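Local coordinates for protein putative enoyl-CoA hydratase/isomerase (Mycobacterium abscessus, PDB 4MI2) that probably isomerises the ring-1,2-epoxide of phenylacetyl-CoA to oxepin-CoA in phenylacetate degradation, as a trimeric member of the enoyl-CoA hydratase/isomerase (crotonase) family, at residues F214-E219 against Q240-A245; L221-V226 against L233-S238. All coordinates share one frame; numbering follows the deposited sequence.

Contact 1: residues F214-E219 against Q240-A245; sequences FSEVKE and QQRLGA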
loop_
_atom_site.group_PDB
_atom_site.type_symbol
_atom_site.label_atom_id
_atom_site.label_comp_id
_atom_site.label_asym_id
_atom_site.label_seq_id
_atom_site.Cartn_x
_atom_site.Cartn_y
_atom_site.Cartn_z
ATOM N N PHE B 214 4.689 -22.495 -5.161
ATOM C CA PHE B 214 3.671 -21.468 -5.366
ATOM C C PHE B 214 2.776 -21.316 -4.138
ATOM O O PHE B 214 2.474 -20.194 -3.711
ATOM C CB PHE B 214 2.819 -21.777 -6.608
ATOM C CG PHE B 214 3.542 -21.589 -7.922
ATOM C CD1 PHE B 214 3.112 -22.268 -9.055
ATOM C CD2 PHE B 214 4.626 -20.709 -8.045
ATOM C CE1 PHE B 214 3.742 -22.097 -10.278
ATOM C CE2 PHE B 214 5.265 -20.538 -9.273
ATOM C CZ PHE B 214 4.823 -21.237 -10.388
ATOM N N SER B 215 2.361 -22.447 -3.583
ATOM C CA SER B 215 1.527 -22.446 -2.392
ATOM C C SER B 215 2.243 -21.812 -1.195
ATOM O O SER B 215 1.649 -20.985 -0.485
ATOM C CB SER B 215 1.059 -23.868 -2.067
ATOM O OG SER B 215 0.297 -24.386 -3.146
ATOM N N GLU B 216 3.507 -22.167 -0.986
ATOM C CA GLU B 216 4.307 -21.584 0.100
ATOM C C GLU B 216 4.470 -20.067 -0.052
ATOM O O GLU B 216 4.251 -19.323 0.895
ATOM C CB GLU B 216 5.696 -22.244 0.166
ATOM C CG GLU B 216 5.673 -23.697 0.619
ATOM C CD GLU B 216 5.653 -23.869 2.125
ATOM O OE1 GLU B 216 5.574 -22.859 2.864
ATOM O OE2 GLU B 216 5.729 -25.028 2.584
ATOM N N VAL B 217 4.850 -19.604 -1.238
ATOM C CA VAL B 217 5.103 -18.173 -1.412
ATOM C C VAL B 217 3.810 -17.337 -1.238
ATOM O O VAL B 217 3.826 -16.259 -0.628
ATOM C CB VAL B 217 5.858 -17.883 -2.735
ATOM C CG1 VAL B 217 4.944 -17.948 -3.948
ATOM C CG2 VAL B 217 6.563 -16.535 -2.669
ATOM N N LYS B 218 2.691 -17.867 -1.721
ATOM C CA LYS B 218 1.385 -17.204 -1.575
ATOM C C LYS B 218 0.995 -17.048 -0.101
ATOM O O LYS B 218 0.460 -16.025 0.298
ATOM C CB LYS B 218 0.321 -17.987 -2.349
ATOM C CG LYS B 218 -1.116 -17.549 -2.152
ATOM C CD LYS B 218 -2.003 -18.151 -3.229
ATOM C CE LYS B 218 -3.475 -18.053 -2.879
ATOM N NZ LYS B 218 -4.371 -18.618 -3.928
ATOM N N GLU B 219 1.284 -18.067 0.699
ATOM C CA GLU B 219 1.002 -18.036 2.124
ATOM C C GLU B 219 2.000 -17.127 2.842
ATOM O O GLU B 219 1.634 -16.429 3.790
ATOM C CB GLU B 219 1.022 -19.461 2.688
ATOM C CG GLU B 219 0.745 -19.592 4.178
ATOM C CD GLU B 219 -0.664 -19.203 4.596
ATOM O OE1 GLU B 219 -1.520 -18.868 3.743
ATOM O OE2 GLU B 219 -0.919 -19.232 5.818
ATOM N N GLN B 240 11.541 -22.188 3.120
ATOM C CA GLN B 240 12.659 -22.527 2.244
ATOM C C GLN B 240 13.239 -23.907 2.555
ATOM O O GLN B 240 13.650 -24.627 1.640
ATOM C CB GLN B 240 13.773 -21.478 2.315
ATOM C CG GLN B 240 13.385 -20.093 1.821
ATOM C CD GLN B 240 13.098 -20.035 0.334
ATOM O OE1 GLN B 240 12.112 -20.590 -0.146
ATOM N NE2 GLN B 240 13.950 -19.335 -0.398
ATOM N N GLN B 241 13.271 -24.271 3.836
ATOM C CA GLN B 241 13.820 -25.566 4.239
ATOM C C GLN B 241 12.925 -26.688 3.723
ATOM O O GLN B 241 13.419 -27.697 3.232
ATOM C CB GLN B 241 13.994 -25.647 5.764
ATOM C CG GLN B 241 14.839 -26.815 6.270
ATOM C CD GLN B 241 16.343 -26.556 6.216
ATOM O OE1 GLN B 241 16.964 -26.649 5.148
ATOM N NE2 GLN B 241 16.948 -26.265 7.380
ATOM N N ARG B 242 11.609 -26.492 3.810
ATOM C CA ARG B 242 10.640 -27.475 3.312
ATOM C C ARG B 242 10.723 -27.662 1.787
ATOM O O ARG B 242 10.576 -28.784 1.269
ATOM C CB ARG B 242 9.220 -27.066 3.681
ATOM C CG ARG B 242 8.842 -27.280 5.138
ATOM C CD ARG B 242 7.338 -27.108 5.342
ATOM N NE ARG B 242 6.869 -25.746 5.071
ATOM C CZ ARG B 242 6.860 -24.741 5.954
ATOM N NH1 ARG B 242 7.302 -24.912 7.196
ATOM N NH2 ARG B 242 6.403 -23.547 5.591
ATOM N N LEU B 243 10.953 -26.560 1.074
ATOM C CA LEU B 243 11.061 -26.593 -0.385
ATOM C C LEU B 243 12.419 -27.102 -0.841
ATOM O O LEU B 243 12.524 -27.685 -1.914
ATOM C CB LEU B 243 10.796 -25.206 -0.973
ATOM C CG LEU B 243 9.343 -24.771 -0.843
ATOM C CD1 LEU B 243 9.189 -23.311 -1.241
ATOM C CD2 LEU B 243 8.452 -25.676 -1.682
ATOM N N GLY B 244 13.442 -26.887 -0.017
ATOM C CA GLY B 244 14.788 -27.334 -0.314
ATOM C C GLY B 244 14.876 -28.840 -0.443
ATOM O O GLY B 244 15.728 -29.354 -1.157
ATOM N N ALA B 245 13.990 -29.539 0.256
ATOM C CA ALA B 245 13.955 -30.995 0.254
ATOM C C ALA B 245 12.927 -31.563 -0.725
ATOM O O ALA B 245 12.800 -32.783 -0.825
ATOM C CB ALA B 245 13.663 -31.504 1.662
#
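Glu-216 and Arg-242 form a two-pronged salt bridge between helices 211-223 and 229-244. The arginine grips side-on: NE gives a hydrogen bond to OE2 of Glu-216 at 2.8 Å, and NH2 of Arg-242 gives one to OE1 of Glu-216 at 2.9 Å. Both bonds are nearly straight (171°) and reach the carboxylate on its syn sides. The two oxygens lie in the guanidinium plane, while the carboxylate is tilted 22° against it. A bend at chi3 of Arg-242 (-65°) turns its NE edge to the acid, and the two side chains cross at about a right angle. The apolar contact is made by the stem of the same glutamate: CB of Glu-216 lies 3.9 Å from CD1 of Leu-243, and CG of Glu-216 touches both methyls of the leucine. Leu-243, which is buried, also packs on Ala-212 and Ala-213 of the opposing helix and on Ala-147 of the second subunit. Gln-240 and Gln-241, on the same turn, hydrogen-bond to that subunit. Glu-216 thus has a double role, its methylenes lying on the buried leucine and its carboxylate pairing with the exposed arginine; two bonds, one to each oxygen, fix the rotation of the carboxylate and probably keep both groups charged.

Contact 2: residues L221-V226 against L233-S238; sequences LRRNAV and LEREAS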
loop_
_atom_site.group_PDB
_atom_site.type_symbol
_atom_site.label_atom_id
_atom_site.label_comp_id
_atom_site.label_asym_id
_atom_site.label_seq_id
_atom_site.Cartn_x
_atom_site.Cartn_y
_atom_site.Cartn_z
ATOM N N LEU B 221 3.406 -14.434 1.475
ATOM C CA LEU B 221 2.924 -13.089 1.133
ATOM C C LEU B 221 1.758 -12.652 2.022
ATOM O O LEU B 221 1.730 -11.527 2.514
ATOM C CB LEU B 221 2.505 -13.012 -0.340
ATOM C CG LEU B 221 3.647 -13.001 -1.357
ATOM C CD1 LEU B 221 3.138 -13.362 -2.748
ATOM C CD2 LEU B 221 4.332 -11.641 -1.376
ATOM N N ARG B 222 0.814 -13.558 2.250
ATOM C CA ARG B 222 -0.357 -13.240 3.074
ATOM C C ARG B 222 -0.030 -13.096 4.564
ATOM O O ARG B 222 -0.501 -12.181 5.215
ATOM C CB ARG B 222 -1.444 -14.292 2.872
ATOM C CG ARG B 222 -2.151 -14.176 1.532
ATOM C CD ARG B 222 -2.933 -15.439 1.256
ATOM N NE ARG B 222 -3.904 -15.289 0.175
ATOM C CZ ARG B 222 -4.818 -16.204 -0.142
ATOM N NH1 ARG B 222 -4.886 -17.348 0.535
ATOM N NH2 ARG B 222 -5.668 -15.976 -1.137
ATOM N N ARG B 223 0.781 -13.995 5.098
ATOM C CA ARG B 223 1.144 -13.942 6.521
ATOM C C ARG B 223 2.031 -12.741 6.896
ATOM O O ARG B 223 1.919 -12.194 8.002
ATOM C CB ARG B 223 1.875 -15.226 6.927
ATOM C CG ARG B 223 1.009 -16.469 6.974
ATOM C CD ARG B 223 1.843 -17.645 7.460
ATOM N NE ARG B 223 1.945 -17.684 8.922
ATOM C CZ ARG B 223 2.707 -18.533 9.609
ATOM N NH1 ARG B 223 3.481 -19.420 8.978
ATOM N NH2 ARG B 223 2.699 -18.489 10.940
ATOM N N ASN B 224 2.911 -12.354 5.975
ATOM C CA ASN B 224 3.994 -11.419 6.271
ATOM C C ASN B 224 3.689 -9.979 5.900
ATOM O O ASN B 224 4.542 -9.108 6.077
ATOM C CB ASN B 224 5.288 -11.870 5.574
ATOM C CG ASN B 224 5.874 -13.127 6.192
ATOM O OD1 ASN B 224 5.570 -13.473 7.333
ATOM N ND2 ASN B 224 6.733 -13.811 5.445
ATOM N N ALA B 225 2.474 -9.734 5.400
ATOM C CA ALA B 225 2.045 -8.401 4.947
ATOM C C ALA B 225 2.396 -7.312 5.950
ATOM O O ALA B 225 3.022 -6.318 5.585
ATOM C CB ALA B 225 0.546 -8.397 4.672
ATOM N N VAL B 226 2.003 -7.501 7.209
ATOM C CA VAL B 226 2.312 -6.521 8.258
ATOM C C VAL B 226 3.091 -7.085 9.457
ATOM O O VAL B 226 3.124 -6.483 10.526
ATOM C CB VAL B 226 1.035 -5.789 8.735
ATOM C CG1 VAL B 226 0.440 -5.003 7.569
ATOM C CG2 VAL B 226 0.016 -6.754 9.346
ATOM N N LEU B 233 11.247 -13.367 8.774
ATOM C CA LEU B 233 12.463 -14.134 8.503
ATOM C C LEU B 233 12.355 -15.604 8.956
ATOM O O LEU B 233 12.781 -16.510 8.227
ATOM C CB LEU B 233 13.677 -13.450 9.148
ATOM C CG LEU B 233 14.037 -12.054 8.601
ATOM C CD1 LEU B 233 15.131 -11.421 9.439
ATOM C CD2 LEU B 233 14.441 -12.084 7.134
ATOM N N GLU B 234 11.775 -15.829 10.136
ATOM C CA GLU B 234 11.555 -17.190 10.642
ATOM C C GLU B 234 10.696 -18.002 9.689
ATOM O O GLU B 234 11.046 -19.126 9.350
ATOM C CB GLU B 234 10.900 -17.184 12.035
ATOM N N ARG B 235 9.577 -17.425 9.258
ATOM C CA ARG B 235 8.647 -18.105 8.351
ATOM C C ARG B 235 9.264 -18.397 6.988
ATOM O O ARG B 235 9.028 -19.459 6.415
ATOM C CB ARG B 235 7.376 -17.277 8.166
ATOM C CG ARG B 235 6.521 -17.192 9.416
ATOM C CD ARG B 235 5.607 -15.987 9.355
ATOM N NE ARG B 235 4.908 -15.761 10.621
ATOM C CZ ARG B 235 4.137 -14.706 10.862
ATOM N NH1 ARG B 235 3.532 -14.580 12.036
ATOM N NH2 ARG B 235 3.971 -13.770 9.931
ATOM N N GLU B 236 10.041 -17.445 6.474
ATOM C CA GLU B 236 10.769 -17.627 5.219
ATOM C C GLU B 236 11.753 -18.786 5.327
ATOM O O GLU B 236 11.790 -19.640 4.442
ATOM C CB GLU B 236 11.484 -16.330 4.789
ATOM C CG GLU B 236 10.546 -15.274 4.194
ATOM C CD GLU B 236 11.250 -13.971 3.828
ATOM O OE1 GLU B 236 12.427 -13.784 4.223
ATOM O OE2 GLU B 236 10.621 -13.127 3.147
ATOM N N ALA B 237 12.524 -18.842 6.420
ATOM C CA ALA B 237 13.481 -19.949 6.622
ATOM C C ALA B 237 12.797 -21.316 6.669
ATOM O O ALA B 237 13.287 -22.272 6.084
ATOM C CB ALA B 237 14.300 -19.742 7.884
ATOM N N SER B 238 11.663 -21.413 7.363
ATOM C CA SER B 238 10.968 -22.696 7.469
ATOM C C SER B 238 10.434 -23.150 6.125
ATOM O O SER B 238 10.541 -24.338 5.777
ATOM C CB SER B 238 9.828 -22.630 8.478
ATOM O OG SER B 238 10.372 -22.459 9.769
#
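Asn-224 OD1 takes a hydrogen bond of 3.1 Å from NH2 of Arg-235, the donor coming in almost end-on to the carbonyl (C=O...N 160°). The amide and guanidinium planes are almost coplanar, and OD1 lies at the edge of the guanidinium, in its plane; CD of Arg-235 lies close to the same oxygen. The backbone oxygen of Arg-223 is also near, 3.2 Å from NH2 of Arg-235. The amide is held from its other end as well, since ND2 of Asn-224 hydrogen-bonds to Ser-153 of the second subunit. Glu-236 reaches that same serine through OE2, while its CG lies 4.3 Å from ND2 of Asn-224. The two arginines stack: the guanidinium of Arg-223 lies over one face of that of Arg-235, with centres 4.3 Å apart and planes at 24°. The overlap is offset, NH2 of Arg-223 coming 3.5 Å from NE of Arg-235. A turn at chi3 of Arg-223 (83°) lays its head across the Arg-235 chain, which runs extended from CG to NE. Like charges this close probably repel, and the Asn-224 carbonyl may offset part of that cost. The contact joins the C-terminal end of helix 211-223 to helix 229-244, across the short connection between them, and the second subunit packs against both segments.

In the fold
Contacts 1 and 2 hold the same antiparallel helix pair, 211-223 with 229-244, their centres 11 Å apart; contact 2 is nested within the loop that contact 1 closes and lies nearer the turn between the helices. Neither is core: both are partly buried, more than 20 Å from the centre of the chain, and both touch the second subunit. Contact 1 pairs opposite charges beside a buried leucine. Contact 2 buries more surface between its segments but has no salt bridge, relying on a hydrogen bond to an asparagine side chain and stacked guanidinium groups. Together they join two C-terminal helices that help form the subunit interface of the crotonase-type trimer.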